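Local coordinates for protein probable enoyl-CoA hydratase/isomerase (Pseudomonas aeruginosa PAO1, PDB 5YLO) that probably acts as a Delta3,Delta2-enoyl-CoA isomerase of the crotonase family, shifting double bonds during the breakdown of unsaturated fatty acids, at residues 128-142 with 164-176. Numbering follows the deposited sequence.
Sequences AASARFKAGYTGMAY and LLFLDEAWSAERA
Phe133 and Trp171 face each other as an antiparallel hydrogen-bonded pair, each giving its N-H to the other's carbonyl. Phe133 N reaches Trp171 O at 2.9 Å, and the return bond from Trp171 N to Phe133 O is straighter (161° at the hydrogen). Both donors lie in the carbonyl planes. With CG anti to its carbonyl carbon (chi1 -64°), Phe133 turns one ring edge to Trp171 O and brings CE1 to 3.9 Å from Ala176 CB on the following helix.

One residue farther along, Ala170 CB fits between two long side chains: Lys134 CG lies 3.6 Å from it, and the Arg132 guanidinium spreads one face over the same methyl. A water accepts from Ala170 N and, weakly, from Arg132 NH1. A second water takes the N-H of Ala135, whose CB packs on Leu164 CG and Leu165 CD2.

Beyond the strand the pairing gives way to a helix end. Tyr137 N donates to Leu165 O at 2.8 Å, nearly straight (169°), so the last turn of helix 158-166 holds the loop through a carbonyl. Gly136 suits this close approach, its positive phi being joined by a lack of space for a CB beside Leu165 O. The Tyr137 ring presents an edge to Phe166 O, with CD2 3.4 Å from that oxygen.

Over one face of the Trp171 indole lies the Arg175 guanidinium, whose NH1 forms a salt bridge with Glu169 OE2 (2.9 Å); Leu164 CD1 covers the opposite face. Ser172 OG N-caps helix 173-179 by accepting from Arg175 N.

Strand 132-134 is the middle of a small sheet beside the larger six-stranded one of the crotonase fold, bonded to 111-112 through Arg132 and Lys134 and antiparallel to 171-172. Helix 114-120 packs on Phe133 and Ala135, helix 146-156 on Leu164, Leu165 and Trp171, and Phe210 of the second subunit meets the Phe166 ring.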
# COMPACT_ATOMS: atom_id res chain seq x y z
N ALA A 128 -20.97 10.92 -3.96
CA ALA A 128 -21.54 12.25 -3.88
C ALA A 128 -20.95 13.01 -2.69
O ALA A 128 -20.44 12.42 -1.74
CB ALA A 128 -23.06 12.17 -3.75
N ALA A 129 -21.02 14.34 -2.76
CA ALA A 129 -20.44 15.16 -1.70
C ALA A 129 -21.14 14.93 -0.37
O ALA A 129 -20.52 15.04 0.69
CB ALA A 129 -20.51 16.64 -2.09
N SER A 130 -22.43 14.58 -0.40
CA SER A 130 -23.17 14.32 0.83
C SER A 130 -22.79 13.00 1.48
O SER A 130 -23.13 12.78 2.65
CB SER A 130 -24.67 14.34 0.55
OG SER A 130 -25.01 13.38 -0.44
N ALA A 131 -22.10 12.12 0.75
CA ALA A 131 -21.82 10.78 1.26
C ALA A 131 -20.96 10.85 2.52
O ALA A 131 -20.04 11.67 2.63
CB ALA A 131 -21.13 9.94 0.19
N ARG A 132 -21.28 9.98 3.48
CA ARG A 132 -20.55 9.88 4.74
C ARG A 132 -20.21 8.41 4.98
O ARG A 132 -20.95 7.51 4.57
CB ARG A 132 -21.36 10.44 5.91
CG ARG A 132 -21.89 11.85 5.66
CD ARG A 132 -21.16 12.87 6.52
NE ARG A 132 -21.45 12.67 7.93
CZ ARG A 132 -20.79 13.26 8.92
NH1 ARG A 132 -21.13 13.02 10.18
NH2 ARG A 132 -19.79 14.09 8.66
N PHE A 133 -19.09 8.17 5.66
CA PHE A 133 -18.57 6.81 5.81
C PHE A 133 -18.31 6.50 7.27
O PHE A 133 -17.66 7.27 7.97
CB PHE A 133 -17.29 6.63 4.98
CG PHE A 133 -17.51 6.78 3.51
CD1 PHE A 133 -17.46 8.03 2.90
CD2 PHE A 133 -17.77 5.67 2.72
CE1 PHE A 133 -17.66 8.17 1.54
CE2 PHE A 133 -17.97 5.80 1.36
CZ PHE A 133 -17.92 7.05 0.76
N LYS A 134 -18.82 5.34 7.72
CA LYS A 134 -18.66 4.88 9.09
C LYS A 134 -18.21 3.43 9.08
O LYS A 134 -18.64 2.64 8.24
CB LYS A 134 -19.97 5.01 9.87
CG LYS A 134 -20.19 6.36 10.55
CD LYS A 134 -21.54 6.39 11.25
CE LYS A 134 -21.57 7.40 12.39
NZ LYS A 134 -22.89 7.36 13.09
N ALA A 135 -17.34 3.08 10.03
CA ALA A 135 -16.83 1.72 10.13
C ALA A 135 -16.41 1.43 11.56
O ALA A 135 -15.97 2.33 12.29
CB ALA A 135 -15.63 1.50 9.20
N GLY A 136 -16.54 0.17 11.95
CA GLY A 136 -16.06 -0.24 13.26
C GLY A 136 -16.87 0.40 14.36
O GLY A 136 -18.09 0.24 14.43
N TYR A 137 -16.19 1.15 15.22
CA TYR A 137 -16.86 1.82 16.34
C TYR A 137 -17.70 2.98 15.82
O TYR A 137 -17.19 3.88 15.15
CB TYR A 137 -15.81 2.31 17.33
CG TYR A 137 -16.36 2.96 18.58
CD1 TYR A 137 -17.45 2.42 19.26
CD2 TYR A 137 -15.77 4.11 19.10
CE1 TYR A 137 -17.94 3.02 20.41
CE2 TYR A 137 -16.26 4.71 20.25
CZ TYR A 137 -17.34 4.16 20.90
OH TYR A 137 -17.83 4.76 22.04
N THR A 138 -19.00 2.96 16.13
CA THR A 138 -19.92 4.02 15.73
C THR A 138 -20.22 5.00 16.86
O THR A 138 -20.63 6.13 16.59
CB THR A 138 -21.23 3.41 15.21
OG1 THR A 138 -20.93 2.47 14.17
CG2 THR A 138 -22.15 4.48 14.64
N GLY A 139 -19.99 4.60 18.11
CA GLY A 139 -20.32 5.44 19.24
C GLY A 139 -21.39 4.74 20.05
O GLY A 139 -21.38 4.76 21.28
N MET A 140 -22.32 4.11 19.33
CA MET A 140 -23.39 3.34 19.93
C MET A 140 -23.37 1.87 19.56
O MET A 140 -24.06 1.07 20.21
CB MET A 140 -24.75 3.94 19.54
CG MET A 140 -24.87 5.42 19.87
SD MET A 140 -24.68 5.76 21.64
CE MET A 140 -24.28 7.51 21.60
N ALA A 141 -22.60 1.47 18.55
CA ALA A 141 -22.51 0.08 18.13
C ALA A 141 -21.17 -0.14 17.45
O ALA A 141 -20.41 0.80 17.19
CB ALA A 141 -23.67 -0.30 17.20
N TYR A 142 -20.89 -1.41 17.15
CA TYR A 142 -19.65 -1.81 16.48
C TYR A 142 -20.01 -2.72 15.31
O TYR A 142 -20.58 -3.79 15.50
CB TYR A 142 -18.71 -2.53 17.45
CG TYR A 142 -17.26 -2.52 17.02
CD1 TYR A 142 -16.78 -3.44 16.10
CD2 TYR A 142 -16.38 -1.58 17.52
CE1 TYR A 142 -15.46 -3.43 15.69
CE2 TYR A 142 -15.05 -1.56 17.13
CZ TYR A 142 -14.60 -2.49 16.21
OH TYR A 142 -13.29 -2.47 15.82
N LEU A 164 -10.30 5.18 11.19
CA LEU A 164 -11.69 5.04 10.80
C LEU A 164 -12.40 3.97 11.62
O LEU A 164 -13.58 4.11 11.96
CB LEU A 164 -11.78 4.72 9.31
CG LEU A 164 -13.19 4.54 8.74
CD1 LEU A 164 -14.03 5.78 9.03
CD2 LEU A 164 -13.13 4.26 7.24
N LEU A 165 -11.69 2.88 11.94
CA LEU A 165 -12.32 1.79 12.68
C LEU A 165 -12.42 2.09 14.17
O LEU A 165 -13.46 1.80 14.79
CB LEU A 165 -11.55 0.49 12.45
CG LEU A 165 -11.77 -0.19 11.10
CD1 LEU A 165 -10.66 -1.20 10.81
CD2 LEU A 165 -13.13 -0.87 11.05
N PHE A 166 -11.38 2.65 14.77
CA PHE A 166 -11.35 2.82 16.22
C PHE A 166 -12.04 4.10 16.68
O PHE A 166 -12.62 4.11 17.78
CB PHE A 166 -9.91 2.80 16.74
CG PHE A 166 -9.21 1.48 16.53
CD1 PHE A 166 -9.93 0.34 16.18
CD2 PHE A 166 -7.84 1.38 16.70
CE1 PHE A 166 -9.28 -0.87 15.99
CE2 PHE A 166 -7.19 0.17 16.52
CZ PHE A 166 -7.91 -0.95 16.16
N LEU A 167 -12.00 5.16 15.89
CA LEU A 167 -12.73 6.37 16.23
C LEU A 167 -14.16 6.28 15.73
O LEU A 167 -14.45 5.64 14.71
CB LEU A 167 -12.05 7.60 15.63
CG LEU A 167 -10.58 7.80 16.00
CD1 LEU A 167 -10.07 9.11 15.43
CD2 LEU A 167 -10.41 7.75 17.51
N ASP A 168 -15.07 6.93 16.45
CA ASP A 168 -16.49 6.85 16.10
C ASP A 168 -16.91 7.87 15.05
O ASP A 168 -18.06 7.82 14.60
CB ASP A 168 -17.35 7.03 17.35
CG ASP A 168 -17.74 8.47 17.57
OD1 ASP A 168 -16.89 9.26 18.03
OD2 ASP A 168 -18.90 8.82 17.26
N GLU A 169 -16.03 8.78 14.66
CA GLU A 169 -16.43 9.84 13.74
C GLU A 169 -16.58 9.29 12.32
O GLU A 169 -15.86 8.37 11.91
CB GLU A 169 -15.41 10.98 13.76
CG GLU A 169 -14.04 10.60 13.21
CD GLU A 169 -12.99 11.65 13.49
OE1 GLU A 169 -13.27 12.59 14.26
OE2 GLU A 169 -11.87 11.53 12.94
N ALA A 170 -17.52 9.86 11.58
CA ALA A 170 -17.67 9.52 10.17
C ALA A 170 -16.73 10.38 9.33
O ALA A 170 -16.32 11.47 9.72
CB ALA A 170 -19.11 9.72 9.72
N TRP A 171 -16.38 9.86 8.15
CA TRP A 171 -15.56 10.57 7.19
C TRP A 171 -16.43 11.18 6.11
O TRP A 171 -17.38 10.56 5.63
CB TRP A 171 -14.51 9.65 6.56
CG TRP A 171 -13.40 9.28 7.49
CD1 TRP A 171 -13.36 9.47 8.84
CD2 TRP A 171 -12.17 8.64 7.14
NE1 TRP A 171 -12.18 8.99 9.35
CE2 TRP A 171 -11.43 8.48 8.32
CE3 TRP A 171 -11.62 8.19 5.93
CZ2 TRP A 171 -10.17 7.89 8.34
CZ3 TRP A 171 -10.37 7.61 5.95
CH2 TRP A 171 -9.66 7.46 7.14
N SER A 172 -16.10 12.41 5.71
CA SER A 172 -16.79 13.07 4.62
C SER A 172 -16.29 12.53 3.28
O SER A 172 -15.29 11.81 3.20
CB SER A 172 -16.58 14.58 4.69
OG SER A 172 -15.24 14.92 4.40
N ALA A 173 -17.00 12.89 2.22
CA ALA A 173 -16.58 12.48 0.88
C ALA A 173 -15.23 13.09 0.53
O ALA A 173 -14.41 12.46 -0.14
CB ALA A 173 -17.63 12.88 -0.15
N GLU A 174 -14.98 14.32 0.98
CA GLU A 174 -13.68 14.94 0.75
C GLU A 174 -12.57 14.18 1.48
O GLU A 174 -11.51 13.91 0.90
CB GLU A 174 -13.70 16.40 1.19
CG GLU A 174 -13.94 17.38 0.07
CD GLU A 174 -13.70 18.82 0.49
OE1 GLU A 174 -14.02 19.74 -0.29
OE2 GLU A 174 -13.18 19.02 1.61
N ARG A 175 -12.80 13.85 2.75
CA ARG A 175 -11.78 13.12 3.50
C ARG A 175 -11.58 11.72 2.94
O ARG A 175 -10.45 11.23 2.86
CB ARG A 175 -12.14 13.06 4.98
CG ARG A 175 -11.07 12.40 5.84
CD ARG A 175 -11.42 12.41 7.31
NE ARG A 175 -10.32 11.88 8.12
CZ ARG A 175 -10.35 11.76 9.44
NH1 ARG A 175 -11.44 12.12 10.11
NH2 ARG A 175 -9.31 11.27 10.08
N ALA A 176 -12.67 11.05 2.56
CA ALA A 176 -12.55 9.74 1.93
C ALA A 176 -11.79 9.84 0.62
O ALA A 176 -10.98 8.96 0.29
CB ALA A 176 -13.94 9.15 1.70
O HOH W 1 -19.07 12.07 12.63
O HOH W 2 -16.43 5.71 11.80